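Side-chain contact in NAD_Gly3P_dh, NAD-dependent glycerol-3-phosphate dehydrogenase (PDB 5OCM), which probably works as an NADPH-dependent imine reductase, reducing imines to amines: residues G187-G192 / A252-E257. Numbering follows the deposited sequence.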
loop_
_atom_site.group_PDB
_atom_site.type_symbol
_atom_site.label_atom_id
_atom_site.label_comp_id
_atom_site.label_asym_id
_atom_site.label_seq_id
_atom_site.Cartn_x
_atom_site.Cartn_y
_atom_site.Cartn_z
ATOM N N GLY A 187 -0.396 -2.709 11.998
ATOM C CA GLY A 187 0.964 -3.200 12.222
ATOM C C GLY A 187 1.699 -2.440 13.277
ATOM O O GLY A 187 2.399 -3.042 14.113
ATOM N N ALA A 188 1.564 -1.111 13.260
ATOM C CA ALA A 188 2.168 -0.290 14.295
ATOM C C ALA A 188 1.598 -0.628 15.686
ATOM O O ALA A 188 2.364 -0.700 16.657
ATOM C CB ALA A 188 1.921 1.168 13.986
ATOM N N ALA A 189 0.289 -0.836 15.773
ATOM C CA ALA A 189 -0.336 -1.203 17.048
ATOM C C ALA A 189 0.238 -2.541 17.556
ATOM O O ALA A 189 0.558 -2.708 18.748
ATOM C CB ALA A 189 -1.830 -1.289 16.906
ATOM N N LEU A 190 0.344 -3.503 16.633
ATOM C CA LEU A 190 0.899 -4.828 16.982
ATOM C C LEU A 190 2.329 -4.721 17.443
ATOM O O LEU A 190 2.687 -5.233 18.527
ATOM C CB LEU A 190 0.801 -5.757 15.755
ATOM C CG LEU A 190 1.344 -7.181 15.945
ATOM C CD1 LEU A 190 0.705 -7.911 17.120
ATOM C CD2 LEU A 190 1.059 -8.017 14.706
ATOM N N LEU A 191 3.158 -3.986 16.696
ATOM C CA LEU A 191 4.535 -3.815 17.083
ATOM C C LEU A 191 4.731 -3.008 18.358
ATOM O O LEU A 191 5.700 -3.285 19.115
ATOM C CB LEU A 191 5.358 -3.207 15.933
ATOM C CG LEU A 191 5.708 -4.351 14.941
ATOM C CD1 LEU A 191 6.003 -3.774 13.631
ATOM C CD2 LEU A 191 6.915 -5.176 15.446
ATOM N N GLY A 192 3.828 -2.086 18.615
ATOM C CA GLY A 192 3.845 -1.286 19.877
ATOM C C GLY A 192 3.750 -2.169 21.114
ATOM O O GLY A 192 4.329 -1.816 22.171
ATOM N N ALA A 252 -1.412 -10.483 21.171
ATOM C CA ALA A 252 -0.974 -9.132 21.568
ATOM C C ALA A 252 -2.127 -8.288 22.120
ATOM O O ALA A 252 -1.862 -7.220 22.649
ATOM C CB ALA A 252 -0.353 -8.410 20.382
ATOM N N GLY A 253 -3.376 -8.711 21.914
ATOM C CA GLY A 253 -4.554 -8.019 22.375
ATOM C C GLY A 253 -4.955 -6.844 21.501
ATOM O O GLY A 253 -5.595 -5.923 21.976
ATOM N N VAL A 254 -4.563 -6.847 20.210
ATOM C CA VAL A 254 -4.909 -5.734 19.333
ATOM C C VAL A 254 -6.113 -6.079 18.465
ATOM O O VAL A 254 -6.568 -7.241 18.455
ATOM C CB VAL A 254 -3.706 -5.234 18.497
ATOM C CG1 VAL A 254 -2.526 -4.899 19.396
ATOM C CG2 VAL A 254 -3.231 -6.245 17.518
ATOM N N ASN A 255 -6.608 -5.096 17.714
ATOM C CA ASN A 255 -7.786 -5.312 16.855
ATOM C C ASN A 255 -7.472 -6.310 15.745
ATOM O O ASN A 255 -6.360 -6.277 15.215
ATOM C CB ASN A 255 -8.190 -3.970 16.270
ATOM C CG ASN A 255 -9.480 -4.028 15.481
ATOM O OD1 ASN A 255 -9.473 -4.322 14.296
ATOM N ND2 ASN A 255 -10.595 -3.741 16.139
ATOM N N THR A 256 -8.401 -7.169 15.364
ATOM C CA THR A 256 -8.202 -8.116 14.293
ATOM C C THR A 256 -9.171 -7.981 13.126
ATOM O O THR A 256 -9.219 -8.858 12.276
ATOM C CB THR A 256 -8.287 -9.584 14.775
ATOM O OG1 THR A 256 -9.596 -9.826 15.271
ATOM C CG2 THR A 256 -7.297 -9.816 15.893
ATOM N N GLU A 257 -9.942 -6.911 13.075
ATOM C CA GLU A 257 -10.918 -6.747 11.986
ATOM C C GLU A 257 -10.315 -6.759 10.586
ATOM O O GLU A 257 -10.933 -7.330 9.665
ATOM C CB GLU A 257 -11.726 -5.486 12.181
ATOM C CG GLU A 257 -12.670 -5.702 13.351
ATOM C CD GLU A 257 -13.444 -4.525 13.771
ATOM O OE1 GLU A 257 -12.940 -3.709 14.590
ATOM O OE2 GLU A 257 -14.589 -4.496 13.304
#
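Val254 and Leu190 bring together the C-terminal part of helix 165-192 and the loop that joins helix 235-252 to helix 257-271, inside the all-helical C-terminal domain. The loop opens with a Schellman motif: Gly253 takes positive phi (80°), a conformation that costs glycine little, and turns the chain so that Val254 faces the long helix. Branched at CB, Val254 presents two methyls to neighbouring positions on that helix. Val254 CG1 lies 3.8 Å from the backbone O of Ala189 and 4.4 Å from Ala189 CB, where a short side chain lets the valine come close to the helix backbone. Val254 CG2 meets Leu190 CD1 at 4.3 Å. Leu190 sets out alongside the loop, but CG anti to the backbone N (chi1 180°) and chi2 at 55° carry its CD1 methyl to both Val254 and Ala252. The same leucine also rests on Leu245 of helix 235-252 and on Leu168 of the second subunit, while Val254 meets Phe286 of that subunit, so this apolar packing continues into the dimer interface. Farther along, Asn255 forms an Asx turn at the start of helix 257-271, its OD1 accepting from Glu257 N. No hydrogen bond crosses between the two segments; the single methyl of Ala252 lets the chain come right up to the leucine, in a tight pair of Leu190 CD1 against Ala252 CB at 3.5 Å.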